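Arginyl-trna synthetase (Thermus thermophilus, PDB 1IQ0) probably joins arginine to its cognate tRNA at the expense of ATP, releasing AMP and diphosphate, as a monomeric class I aminoacyl-tRNA synthetase. Local coordinates at residues A[57-62]-A[69-74]; A[126-131]-A[381-386]; A[159-164]-A[194-199]; A[331-336]-A[340-345]; A[463-468]-A[473-478]. One frame throughout, in Å; residues are numbered along the deposited sequence.

Interaction 1. Residues A[57-62]-A[69-74]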
# COMPACT_ATOMS: atom_id res chain seq x y z
N GLU A 57 8.20 -19.76 -34.09
CA GLU A 57 9.64 -19.75 -33.89
C GLU A 57 9.95 -20.04 -32.43
O GLU A 57 10.76 -20.92 -32.11
CB GLU A 57 10.21 -18.37 -34.27
CG GLU A 57 11.67 -18.14 -33.89
CD GLU A 57 12.62 -19.02 -34.67
OE1 GLU A 57 12.62 -18.95 -35.92
OE2 GLU A 57 13.38 -19.79 -34.03
N LEU A 58 9.30 -19.30 -31.54
CA LEU A 58 9.49 -19.47 -30.10
C LEU A 58 9.15 -20.89 -29.69
O LEU A 58 9.84 -21.51 -28.88
CB LEU A 58 8.61 -18.48 -29.34
CG LEU A 58 8.68 -18.53 -27.81
CD1 LEU A 58 10.12 -18.37 -27.35
CD2 LEU A 58 7.80 -17.43 -27.23
N LYS A 59 8.07 -21.42 -30.26
CA LYS A 59 7.63 -22.77 -29.96
C LYS A 59 8.72 -23.77 -30.32
O LYS A 59 8.94 -24.75 -29.61
CB LYS A 59 6.35 -23.09 -30.74
CG LYS A 59 5.78 -24.47 -30.46
CD LYS A 59 4.63 -24.78 -31.40
CE LYS A 59 3.96 -26.10 -31.03
NZ LYS A 59 4.96 -27.20 -30.92
N ASP A 60 9.39 -23.52 -31.43
CA ASP A 60 10.45 -24.41 -31.92
C ASP A 60 11.69 -24.49 -31.03
O ASP A 60 12.30 -25.55 -30.92
CB ASP A 60 10.86 -23.98 -33.33
CG ASP A 60 9.73 -24.10 -34.33
OD1 ASP A 60 9.91 -23.70 -35.50
OD2 ASP A 60 8.65 -24.61 -33.96
N ARG A 61 12.05 -23.39 -30.39
CA ARG A 61 13.22 -23.38 -29.53
C ARG A 61 12.89 -23.29 -28.05
O ARG A 61 13.73 -22.89 -27.24
CB ARG A 61 14.14 -22.21 -29.90
CG ARG A 61 14.64 -22.24 -31.33
CD ARG A 61 15.65 -21.15 -31.59
NE ARG A 61 16.11 -21.16 -32.97
CZ ARG A 61 17.04 -20.35 -33.46
NH1 ARG A 61 17.62 -19.46 -32.67
NH2 ARG A 61 17.39 -20.44 -34.73
N LEU A 62 11.67 -23.68 -27.68
CA LEU A 62 11.26 -23.62 -26.28
C LEU A 62 11.13 -24.97 -25.60
O LEU A 62 10.21 -25.73 -25.90
CB LEU A 62 9.94 -22.87 -26.14
CG LEU A 62 9.38 -22.79 -24.71
CD1 LEU A 62 10.38 -22.11 -23.79
CD2 LEU A 62 8.07 -22.03 -24.72
N GLU A 69 1.48 -29.06 -21.00
CA GLU A 69 1.00 -30.15 -21.84
C GLU A 69 1.35 -29.92 -23.31
O GLU A 69 1.87 -30.81 -23.98
CB GLU A 69 -0.52 -30.27 -21.69
CG GLU A 69 -1.18 -31.39 -22.50
CD GLU A 69 -1.20 -32.71 -21.75
OE1 GLU A 69 -0.15 -33.38 -21.65
OE2 GLU A 69 -2.29 -33.08 -21.25
N GLU A 70 1.06 -28.72 -23.79
CA GLU A 70 1.31 -28.37 -25.19
C GLU A 70 1.32 -26.86 -25.41
O GLU A 70 0.60 -26.11 -24.75
CB GLU A 70 0.23 -29.02 -26.07
CG GLU A 70 0.23 -28.57 -27.52
CD GLU A 70 -0.94 -29.15 -28.29
OE1 GLU A 70 -1.03 -30.39 -28.40
OE2 GLU A 70 -1.77 -28.36 -28.79
N ALA A 71 2.17 -26.43 -26.35
CA ALA A 71 2.28 -25.02 -26.70
C ALA A 71 1.65 -24.86 -28.08
O ALA A 71 1.96 -25.62 -29.00
CB ALA A 71 3.75 -24.60 -26.74
N VAL A 72 0.77 -23.88 -28.22
CA VAL A 72 0.08 -23.67 -29.49
C VAL A 72 0.14 -22.24 -29.99
O VAL A 72 -0.37 -21.33 -29.34
CB VAL A 72 -1.41 -24.08 -29.37
CG1 VAL A 72 -2.10 -23.94 -30.73
CG2 VAL A 72 -1.52 -25.50 -28.85
N PRO A 73 0.75 -22.03 -31.16
CA PRO A 73 0.84 -20.67 -31.73
C PRO A 73 -0.56 -20.28 -32.20
O PRO A 73 -1.11 -20.91 -33.11
CB PRO A 73 1.81 -20.85 -32.89
CG PRO A 73 2.67 -22.00 -32.46
CD PRO A 73 1.65 -22.95 -31.88
N VAL A 74 -1.14 -19.25 -31.60
CA VAL A 74 -2.48 -18.82 -31.98
C VAL A 74 -2.55 -17.35 -32.39
O VAL A 74 -2.59 -16.47 -31.53
CB VAL A 74 -3.48 -19.06 -30.83
CG1 VAL A 74 -4.89 -18.72 -31.29
CG2 VAL A 74 -3.41 -20.50 -30.36
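Lys59, near the end of helix 51-60, lays its aliphatic chain against Ala71 and Pro73 of strand 68-74. At the start of the segment, Glu69 and Glu70 both face Arg81 of the neighbouring strand 77-82, forming a classic beta bulge; Ala71, next along, faces the helix. The methyl of Ala71 points at the lysine, its CB 4.2 Å from Lys59 CG, and the two backbones are nearest here, 6.7 Å between the CA atoms of Lys59 and Ala71. Val72 turns the other way and its backbone pairs with Asn79. Pro73 faces the helix again. Its ring crosses the lysine chain at about a right angle, with Pro73 CD 3.5 Å and Pro73 CG 3.6 Å from Lys59 CD. Lys59 gets there by running straight out from the helix, every torsion near 180° until a bend at the last one. Gln52, Ala55 and Gln56 also touch Pro73, while Leu58 and Leu62 meet Leu78 and Phe80. The whole is a helix packed on an antiparallel four-stranded sheet at its outer strand 68-74, an alpha+beta arrangement within the N-terminal domain of arginyl-tRNA synthetases.

Interaction 2. Residues A[126-131]-A[381-386]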
# COMPACT_ATOMS: atom_id res chain seq x y z
N ILE A 126 -3.24 6.04 4.82
CA ILE A 126 -2.88 4.98 5.74
C ILE A 126 -3.13 3.59 5.14
O ILE A 126 -2.25 2.72 5.18
CB ILE A 126 -3.68 5.11 7.06
CG1 ILE A 126 -3.41 6.49 7.68
CG2 ILE A 126 -3.30 4.00 8.03
CD1 ILE A 126 -4.08 6.73 9.01
N ALA A 127 -4.32 3.39 4.57
CA ALA A 127 -4.68 2.10 3.98
C ALA A 127 -3.74 1.71 2.84
O ALA A 127 -3.25 0.58 2.80
CB ALA A 127 -6.13 2.14 3.47
N LEU A 128 -3.49 2.64 1.93
CA LEU A 128 -2.62 2.42 0.78
C LEU A 128 -1.17 2.15 1.20
O LEU A 128 -0.52 1.22 0.71
CB LEU A 128 -2.63 3.64 -0.14
CG LEU A 128 -2.91 3.47 -1.63
CD1 LEU A 128 -2.70 4.81 -2.31
CD2 LEU A 128 -2.02 2.39 -2.25
N GLY A 129 -0.67 2.99 2.11
CA GLY A 129 0.70 2.85 2.58
C GLY A 129 0.96 1.56 3.32
O GLY A 129 1.95 0.87 3.06
N ASP A 130 0.08 1.23 4.26
CA ASP A 130 0.23 0.01 5.05
C ASP A 130 0.15 -1.22 4.13
O ASP A 130 0.94 -2.15 4.27
CB ASP A 130 -0.87 -0.07 6.11
CG ASP A 130 -0.78 -1.34 6.93
OD1 ASP A 130 0.22 -1.49 7.67
OD2 ASP A 130 -1.68 -2.19 6.83
N ALA A 131 -0.80 -1.20 3.20
CA ALA A 131 -0.97 -2.32 2.28
C ALA A 131 0.26 -2.54 1.40
O ALA A 131 0.74 -3.67 1.29
CB ALA A 131 -2.21 -2.09 1.40
N HIS A 381 10.35 6.85 -5.10
CA HIS A 381 9.00 6.80 -5.62
C HIS A 381 7.94 7.56 -4.83
O HIS A 381 8.08 7.83 -3.65
CB HIS A 381 8.54 5.34 -5.75
CG HIS A 381 9.53 4.46 -6.43
ND1 HIS A 381 10.27 3.51 -5.75
CD2 HIS A 381 9.92 4.38 -7.73
CE1 HIS A 381 11.06 2.88 -6.60
NE2 HIS A 381 10.86 3.39 -7.81
N HIS A 382 6.87 7.88 -5.54
CA HIS A 382 5.72 8.58 -4.98
C HIS A 382 4.48 7.75 -5.29
O HIS A 382 4.34 7.20 -6.39
CB HIS A 382 5.56 9.96 -5.62
CG HIS A 382 6.22 11.07 -4.85
ND1 HIS A 382 6.06 12.40 -5.19
CD2 HIS A 382 7.02 11.05 -3.76
CE1 HIS A 382 6.75 13.15 -4.34
NE2 HIS A 382 7.34 12.36 -3.47
N LEU A 383 3.60 7.64 -4.32
CA LEU A 383 2.35 6.93 -4.51
C LEU A 383 1.31 8.00 -4.21
O LEU A 383 0.95 8.24 -3.05
CB LEU A 383 2.25 5.75 -3.53
CG LEU A 383 1.10 4.76 -3.74
CD1 LEU A 383 1.02 4.38 -5.21
CD2 LEU A 383 1.32 3.52 -2.88
N ALA A 384 0.85 8.67 -5.26
CA ALA A 384 -0.14 9.74 -5.12
C ALA A 384 -1.55 9.18 -5.23
O ALA A 384 -1.83 8.30 -6.04
CB ALA A 384 0.09 10.80 -6.20
N TYR A 385 -2.45 9.70 -4.40
CA TYR A 385 -3.82 9.22 -4.41
C TYR A 385 -4.84 10.35 -4.50
O TYR A 385 -4.58 11.48 -4.08
CB TYR A 385 -4.07 8.40 -3.15
CG TYR A 385 -3.82 9.17 -1.88
CD1 TYR A 385 -4.81 9.97 -1.32
CD2 TYR A 385 -2.57 9.11 -1.25
CE1 TYR A 385 -4.57 10.70 -0.15
CE2 TYR A 385 -2.32 9.84 -0.09
CZ TYR A 385 -3.32 10.62 0.45
OH TYR A 385 -3.09 11.31 1.62
N GLU A 386 -6.01 10.03 -5.05
CA GLU A 386 -7.09 11.00 -5.19
C GLU A 386 -7.91 11.15 -3.91
O GLU A 386 -7.74 10.41 -2.94
CB GLU A 386 -8.01 10.61 -6.34
CG GLU A 386 -7.72 11.32 -7.65
CD GLU A 386 -7.73 12.84 -7.51
OE1 GLU A 386 -8.34 13.35 -6.54
OE2 GLU A 386 -7.14 13.51 -8.37
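On the parallel part of the mixed sheet in the Rossmann-type catalytic domain of class I synthetases, Leu128 of helix 120-138 is set down on Leu383 and Tyr385 of strand 380-390. The helix forms the crossover between strands 104-108 and 141-149, and its first residues probably belong to the HIGH region at 112-122. The two leucines approach tip to tip, Leu128 CD2 lying 3.6 Å from Leu383 CD2. Leu383 CG stands a little farther from that methyl, 4.2 Å from Leu128 CD2. The second methyl of Leu128 also serves the strand: Leu128 CD1 is 4.1 Å from Leu383 CG and meets Tyr385 CB as well, so that the isobutyl fork spans two residues on the same side of the strand. The first torsion of Leu128, chi1 -128°, is unstaggered. Leu383 and Tyr385 both pair through their backbones with Val353 of the adjacent strand 348-354. Pro525 touches Leu128 as well, so helix 525-544 takes part in enclosing this buried apolar patch. Shortening Leu128 to an alanine would probably leave a gap over Leu383 and Tyr385, with the helix less firmly seated on the strand. Two residues on, Asp130 forms salt bridges with Arg134, Arg233 and Arg443. Tyr385 turns its ring aside, past the leucine, and its OH bonds to Asn125 OD1; what it offers Leu128 is chiefly its methylene, Tyr385 CB lying 3.9 Å from Leu128 CD1.

Interaction 3. Residues A[159-164]-A[194-199]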
# COMPACT_ATOMS: atom_id res chain seq x y z
N THR A 159 -3.25 25.06 17.15
CA THR A 159 -4.08 24.36 18.12
C THR A 159 -3.58 24.59 19.54
O THR A 159 -4.38 24.80 20.45
CB THR A 159 -4.19 22.84 17.85
OG1 THR A 159 -2.97 22.19 18.19
CG2 THR A 159 -4.50 22.59 16.40
N LEU A 160 -2.26 24.55 19.73
CA LEU A 160 -1.71 24.77 21.06
C LEU A 160 -2.05 26.19 21.54
O LEU A 160 -2.32 26.41 22.71
CB LEU A 160 -0.20 24.55 21.07
CG LEU A 160 0.23 23.11 20.77
CD1 LEU A 160 1.75 22.97 20.91
CD2 LEU A 160 -0.47 22.18 21.74
N PHE A 161 -2.05 27.14 20.61
CA PHE A 161 -2.39 28.51 20.96
C PHE A 161 -3.87 28.57 21.36
O PHE A 161 -4.22 29.15 22.40
CB PHE A 161 -2.17 29.45 19.78
CG PHE A 161 -2.78 30.81 19.97
CD1 PHE A 161 -2.23 31.71 20.87
CD2 PHE A 161 -3.94 31.16 19.29
CE1 PHE A 161 -2.83 32.95 21.11
CE2 PHE A 161 -4.55 32.39 19.51
CZ PHE A 161 -3.99 33.29 20.42
N ALA A 162 -4.73 27.96 20.55
CA ALA A 162 -6.17 27.94 20.81
C ALA A 162 -6.51 27.33 22.17
O ALA A 162 -7.37 27.85 22.89
CB ALA A 162 -6.89 27.17 19.70
N LEU A 163 -5.86 26.23 22.52
CA LEU A 163 -6.11 25.58 23.80
C LEU A 163 -5.87 26.52 24.97
O LEU A 163 -6.61 26.53 25.95
CB LEU A 163 -5.23 24.33 23.95
CG LEU A 163 -5.65 23.16 23.07
CD1 LEU A 163 -4.55 22.08 23.06
CD2 LEU A 163 -6.96 22.59 23.59
N ARG A 164 -4.82 27.33 24.87
CA ARG A 164 -4.48 28.27 25.93
C ARG A 164 -5.35 29.53 25.86
O ARG A 164 -5.95 29.92 26.85
CB ARG A 164 -3.00 28.66 25.81
CG ARG A 164 -2.39 29.25 27.06
CD ARG A 164 -0.92 29.54 26.82
NE ARG A 164 -0.19 29.81 28.06
CZ ARG A 164 0.01 28.91 29.02
NH1 ARG A 164 -0.47 27.68 28.90
NH2 ARG A 164 0.69 29.25 30.11
N GLU A 194 -7.64 36.96 12.39
CA GLU A 194 -6.52 37.71 11.81
C GLU A 194 -5.77 38.50 12.87
O GLU A 194 -4.55 38.50 12.92
CB GLU A 194 -7.03 38.66 10.72
CG GLU A 194 -7.69 37.95 9.55
CD GLU A 194 -6.74 37.02 8.81
OE1 GLU A 194 -7.21 36.21 7.99
OE2 GLU A 194 -5.51 37.11 9.04
N ARG A 195 -6.52 39.16 13.74
CA ARG A 195 -5.92 39.96 14.80
C ARG A 195 -5.08 39.11 15.75
O ARG A 195 -4.21 39.62 16.45
CB ARG A 195 -7.02 40.69 15.58
CG ARG A 195 -6.51 41.57 16.71
CD ARG A 195 -7.62 42.45 17.28
NE ARG A 195 -7.13 43.29 18.37
CZ ARG A 195 -7.84 44.26 18.95
NH1 ARG A 195 -9.07 44.52 18.54
NH2 ARG A 195 -7.31 44.96 19.94
N LEU A 196 -5.32 37.80 15.75
CA LEU A 196 -4.59 36.90 16.64
C LEU A 196 -3.27 36.36 16.08
O LEU A 196 -2.52 35.70 16.81
CB LEU A 196 -5.51 35.73 17.04
CG LEU A 196 -6.73 36.14 17.87
CD1 LEU A 196 -7.76 35.01 17.90
CD2 LEU A 196 -6.29 36.50 19.29
N GLN A 197 -2.98 36.63 14.81
CA GLN A 197 -1.75 36.12 14.21
C GLN A 197 -0.47 36.41 15.01
O GLN A 197 0.37 35.53 15.17
CB GLN A 197 -1.59 36.64 12.78
CG GLN A 197 -2.71 36.17 11.84
CD GLN A 197 -2.94 34.66 11.89
OE1 GLN A 197 -2.05 33.88 11.54
NE2 GLN A 197 -4.12 34.25 12.33
N PRO A 198 -0.30 37.65 15.51
CA PRO A 198 0.92 37.92 16.28
C PRO A 198 1.07 36.98 17.47
O PRO A 198 2.15 36.46 17.74
CB PRO A 198 0.75 39.38 16.69
CG PRO A 198 -0.01 39.96 15.52
CD PRO A 198 -1.06 38.89 15.27
N ALA A 199 -0.02 36.76 18.19
CA ALA A 199 0.01 35.88 19.35
C ALA A 199 0.33 34.44 18.91
O ALA A 199 1.05 33.71 19.60
CB ALA A 199 -1.33 35.92 20.09
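The backbone bond from Leu163 N to Thr159 O, 2.9 Å long, holds the helical turn from which Phe161 reaches across to Leu196 and Ala199. The side-chain contacts between the segments are apolar, and the phenylalanine supplies one whole side of them. Its first torsion (chi1 168°) sets the ring opposite the backbone N, standing out from helix 154-165 toward segment 194-199. Its far end does the touching: Phe161 CE1 comes to 3.5 Å from Ala199 CB and Phe161 CZ to 3.8 Å from the same methyl. The ring edge meets the leucine, whose CD2 lies close to the ring plane, 4.1 Å from Phe161 CZ; the two side chains cross at about a right angle. Leu196 and Ala199 thus offer two separate methyl groups from segment 194-199, one at the edge and one met obliquely. The CA atoms of Phe161 and Ala199 are 7.9 Å apart, a separation bridged by the ring. An alanine in place of Phe161 would remove that bridge and would probably open a gap between the helices, leaving the methyls of Leu196 and Ala199 without their partner. His165 also stacks on the Phe161 ring, and Ile200 and Val203 of helix 197-208 extend the apolar surface it rests on. Helix 154-165 is further flanked by helices 176-189 and 213-229, all part of a helical group inserted between the adjacent parallel strands 141-149 and 236-239 of the catalytic sheet.

Interaction 4. Residues A[331-336]-A[340-345]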
# COMPACT_ATOMS: atom_id res chain seq x y z
N GLY A 331 7.47 -2.29 19.44
CA GLY A 331 8.75 -2.09 18.77
C GLY A 331 8.96 -0.77 18.05
O GLY A 331 9.96 -0.60 17.37
N LEU A 332 8.03 0.17 18.19
CA LEU A 332 8.17 1.46 17.52
C LEU A 332 9.31 2.30 18.09
O LEU A 332 9.45 2.42 19.31
CB LEU A 332 6.84 2.22 17.60
CG LEU A 332 6.76 3.61 16.95
CD1 LEU A 332 7.16 3.53 15.48
CD2 LEU A 332 5.33 4.14 17.10
N ARG A 333 10.14 2.87 17.21
CA ARG A 333 11.26 3.71 17.63
C ARG A 333 11.07 5.13 17.10
O ARG A 333 10.58 5.34 15.98
CB ARG A 333 12.59 3.13 17.13
CG ARG A 333 13.12 1.92 17.91
CD ARG A 333 14.39 1.34 17.26
NE ARG A 333 15.61 2.14 17.45
CZ ARG A 333 16.39 2.58 16.45
NH1 ARG A 333 16.11 2.31 15.18
NH2 ARG A 333 17.50 3.26 16.73
N THR A 334 11.48 6.11 17.89
CA THR A 334 11.33 7.51 17.51
C THR A 334 12.66 8.25 17.52
O THR A 334 13.58 7.90 18.26
CB THR A 334 10.40 8.25 18.50
OG1 THR A 334 10.25 9.62 18.10
CG2 THR A 334 10.98 8.23 19.92
N SER A 335 12.76 9.28 16.68
CA SER A 335 13.96 10.11 16.70
C SER A 335 13.82 10.85 18.03
O SER A 335 12.70 11.03 18.53
CB SER A 335 13.95 11.11 15.55
OG SER A 335 12.79 11.92 15.60
N ALA A 336 14.94 11.27 18.60
CA ALA A 336 14.93 11.98 19.87
C ALA A 336 16.26 12.69 20.11
O ALA A 336 17.24 12.45 19.41
CB ALA A 336 14.64 10.99 21.01
N GLU A 340 20.52 6.15 19.77
CA GLU A 340 21.52 5.59 18.87
C GLU A 340 21.40 6.22 17.48
O GLU A 340 20.31 6.27 16.91
CB GLU A 340 21.34 4.08 18.78
CG GLU A 340 22.25 3.39 17.78
CD GLU A 340 22.06 1.89 17.78
OE1 GLU A 340 20.92 1.44 17.55
OE2 GLU A 340 23.05 1.16 18.00
N ALA A 341 22.52 6.70 16.96
CA ALA A 341 22.57 7.31 15.64
C ALA A 341 22.19 6.27 14.59
O ALA A 341 22.70 5.15 14.61
CB ALA A 341 23.97 7.85 15.37
N TYR A 342 21.31 6.64 13.67
CA TYR A 342 20.86 5.68 12.67
C TYR A 342 20.30 6.28 11.39
O TYR A 342 19.62 7.30 11.41
CB TYR A 342 19.80 4.78 13.30
CG TYR A 342 19.05 3.88 12.32
CD1 TYR A 342 19.54 2.62 11.99
CD2 TYR A 342 17.86 4.30 11.73
CE1 TYR A 342 18.85 1.79 11.11
CE2 TYR A 342 17.16 3.48 10.84
CZ TYR A 342 17.66 2.22 10.54
OH TYR A 342 16.98 1.39 9.67
N THR A 343 20.59 5.60 10.28
CA THR A 343 20.10 5.94 8.95
C THR A 343 19.64 4.61 8.36
O THR A 343 20.34 3.61 8.47
CB THR A 343 21.21 6.48 8.04
OG1 THR A 343 21.69 7.73 8.54
CG2 THR A 343 20.68 6.66 6.66
N PRO A 344 18.46 4.59 7.72
CA PRO A 344 17.93 3.36 7.12
C PRO A 344 18.74 2.88 5.92
O PRO A 344 18.67 1.71 5.55
CB PRO A 344 16.51 3.75 6.70
CG PRO A 344 16.22 5.02 7.44
CD PRO A 344 17.53 5.72 7.50
N LYS A 345 19.50 3.79 5.31
CA LYS A 345 20.29 3.44 4.12
C LYS A 345 19.37 2.80 3.08
O LYS A 345 19.70 1.78 2.48
CB LYS A 345 21.41 2.45 4.48
CG LYS A 345 22.46 2.97 5.45
CD LYS A 345 23.57 1.94 5.64
CE LYS A 345 24.66 2.43 6.58
NZ LYS A 345 24.17 2.60 7.97
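Arg333 reaches toward Glu340 and Tyr342 at the margin of the mixed sheet of the class I catalytic domain. Strands 333-335 and 340-341 are not neighbours there: strand 320-323 runs between them, antiparallel to each, so the arginine has to span it. The electrostatic part is loose. Arg333 NH2 and Glu340 OE1 are 4.0 Å apart, a long salt bridge in which the oxygen lies well out of the guanidinium plane. For that reason no N-H points at the oxygen, and the attraction is one of charge alone. The planes of the guanidinium and the carboxylate are turned 86° against each other. Glu340 is extended, which carries its carboxylate back toward the arginine although its CB does not face that way. The aromatic part is also weak. Arg333 NH1 sits over one face of Tyr342, and Arg333 CZ is 5.4 Å from the ring centroid, 22° off the normal, at most a feeble cation-pi attraction. A bend at chi3 (73°) swings the guanidinium into this position, near both the carboxylate and the ring. Arg333 also touches Phe321 of strand 320-323 and Leu236 of strand 236-239. Within segment 331-336, Thr334 OG1 donates to Ser335 O over 2.9 Å, somewhat tilted from the carbonyl plane.

Interaction 5. Residues A[463-468]-A[473-478]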
# COMPACT_ATOMS: atom_id res chain seq x y z
N LEU A 463 -20.12 -2.05 3.21
CA LEU A 463 -20.34 -3.12 4.17
C LEU A 463 -21.00 -4.38 3.62
O LEU A 463 -20.87 -5.45 4.20
CB LEU A 463 -21.18 -2.60 5.33
CG LEU A 463 -20.50 -1.73 6.38
CD1 LEU A 463 -21.57 -1.05 7.21
CD2 LEU A 463 -19.59 -2.58 7.26
N SER A 464 -21.71 -4.25 2.50
CA SER A 464 -22.45 -5.36 1.90
C SER A 464 -21.68 -6.66 1.63
O SER A 464 -20.65 -6.66 0.95
CB SER A 464 -23.11 -4.92 0.60
OG SER A 464 -23.82 -5.99 0.02
N PHE A 465 -22.22 -7.76 2.14
CA PHE A 465 -21.61 -9.08 1.94
C PHE A 465 -21.82 -9.56 0.51
O PHE A 465 -21.26 -10.58 0.11
CB PHE A 465 -22.21 -10.10 2.91
CG PHE A 465 -21.73 -9.94 4.33
CD1 PHE A 465 -21.91 -8.74 5.01
CD2 PHE A 465 -21.08 -10.98 4.97
CE1 PHE A 465 -21.46 -8.59 6.32
CE2 PHE A 465 -20.63 -10.84 6.28
CZ PHE A 465 -20.82 -9.65 6.95
N GLU A 466 -22.61 -8.83 -0.26
CA GLU A 466 -22.90 -9.21 -1.64
C GLU A 466 -22.16 -8.44 -2.74
O GLU A 466 -22.06 -8.92 -3.86
CB GLU A 466 -24.41 -9.13 -1.91
CG GLU A 466 -25.23 -10.25 -1.28
CD GLU A 466 -25.29 -10.18 0.24
OE1 GLU A 466 -25.75 -9.14 0.77
OE2 GLU A 466 -24.88 -11.16 0.90
N GLY A 467 -21.64 -7.25 -2.43
CA GLY A 467 -20.94 -6.48 -3.45
C GLY A 467 -19.44 -6.73 -3.52
O GLY A 467 -18.94 -7.66 -2.87
N ASP A 468 -18.72 -5.92 -4.30
CA ASP A 468 -17.26 -6.04 -4.43
C ASP A 468 -16.68 -5.27 -3.24
O ASP A 468 -16.21 -4.13 -3.37
CB ASP A 468 -16.77 -5.41 -5.74
CG ASP A 468 -17.40 -6.06 -6.96
OD1 ASP A 468 -17.39 -7.31 -7.05
OD2 ASP A 468 -17.90 -5.32 -7.82
N VAL A 473 -15.24 -10.71 0.43
CA VAL A 473 -14.08 -11.60 0.43
C VAL A 473 -13.97 -12.32 1.78
O VAL A 473 -13.64 -13.51 1.83
CB VAL A 473 -12.77 -10.83 0.15
CG1 VAL A 473 -11.60 -11.81 0.08
CG2 VAL A 473 -12.90 -10.05 -1.16
N GLN A 474 -14.24 -11.60 2.87
CA GLN A 474 -14.16 -12.22 4.19
C GLN A 474 -15.17 -13.36 4.30
O GLN A 474 -14.86 -14.42 4.85
CB GLN A 474 -14.44 -11.18 5.29
CG GLN A 474 -13.36 -10.11 5.47
CD GLN A 474 -13.72 -9.12 6.57
OE1 GLN A 474 -14.81 -8.56 6.59
NE2 GLN A 474 -12.79 -8.90 7.50
N TYR A 475 -16.37 -13.15 3.76
CA TYR A 475 -17.42 -14.17 3.82
C TYR A 475 -17.02 -15.43 3.04
O TYR A 475 -17.30 -16.55 3.48
CB TYR A 475 -18.73 -13.62 3.26
CG TYR A 475 -19.90 -14.55 3.50
CD1 TYR A 475 -20.40 -14.76 4.78
CD2 TYR A 475 -20.48 -15.25 2.44
CE1 TYR A 475 -21.45 -15.65 5.01
CE2 TYR A 475 -21.52 -16.15 2.66
CZ TYR A 475 -22.00 -16.34 3.95
OH TYR A 475 -23.03 -17.23 4.17
N ALA A 476 -16.38 -15.25 1.90
CA ALA A 476 -15.93 -16.38 1.10
C ALA A 476 -14.91 -17.18 1.91
O ALA A 476 -14.88 -18.41 1.86
CB ALA A 476 -15.31 -15.89 -0.21
N HIS A 477 -14.06 -16.47 2.67
CA HIS A 477 -13.07 -17.14 3.50
C HIS A 477 -13.74 -17.92 4.62
O HIS A 477 -13.37 -19.06 4.89
CB HIS A 477 -12.10 -16.13 4.12
CG HIS A 477 -11.20 -16.74 5.15
ND1 HIS A 477 -11.57 -16.88 6.47
CD2 HIS A 477 -9.97 -17.30 5.05
CE1 HIS A 477 -10.61 -17.51 7.13
NE2 HIS A 477 -9.62 -17.77 6.29
N ALA A 478 -14.72 -17.30 5.28
CA ALA A 478 -15.43 -17.95 6.38
C ALA A 478 -16.22 -19.17 5.89
O ALA A 478 -16.30 -20.18 6.58
CB ALA A 478 -16.36 -16.95 7.08
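The rings of Phe465 and Tyr475 meet obliquely, their planes 73° apart and their centroids separated by 6.0 Å. At the edge of the Phe465 ring, in its plane, lies Tyr475 CD1, 3.8 Å from Phe465 CD2. That one phenylalanine carbon does all the close touching: Phe465 CD2 is also 3.9 Å from Tyr475 CB and 4.0 Å from Tyr475 CG, so it is set against the root of the tyrosine side chain and not its hydroxyl end. The two side chains cross at about a right angle. A first torsion of -171° turns the Tyr475 ring away from its own backbone N and sends it out from helix 470-487 beside the phenylalanine. Phe465 also touches Ile419 and Lys423 of helix 405-423, together with Met592 at the chain's C-terminus. The contact joins the loop after helix 459-463 to helix 470-487, part of which falls in the DALR anticodon-binding domain, a helical bundle found in arginyl-tRNA synthetases. The loop leaves helix 459-463 through an ST turn, in which Ser464 OG accepts from Glu466 N at 3.1 Å with an N-H...O angle of 155°. This turn places Phe465 at its middle, where its CA lies 6.9 Å from that of Tyr475. Ser464 O is in turn bonded by Thr469 OG1, just ahead of the helix. On another side of helix 470-487, Gln474 NE2 has two carbonyl partners, Pro587 O and Met436 O.

Overall arrangement
Interaction 2 lies about 5 Å from the centre of the chain, and its helix 120-138 begins within the probable HIGH region, so it lies in the catalytic core beside that motif. Interaction 4 belongs to the same sheet, toward its other end, with centres about 22 Å apart. Interaction 3, whose centre is about 33 Å from that of interaction 2, lies in helices inserted between strands of that sheet; its Thr159 touches Asn115 of the HIGH region. Interaction 5 involves a helix of the anticodon-binding domain, about 24 Å from interaction 2 between centres. Interaction 1 stands apart in the N-terminal domain, its centre about 74 Å from that of interaction 3, across the molecule.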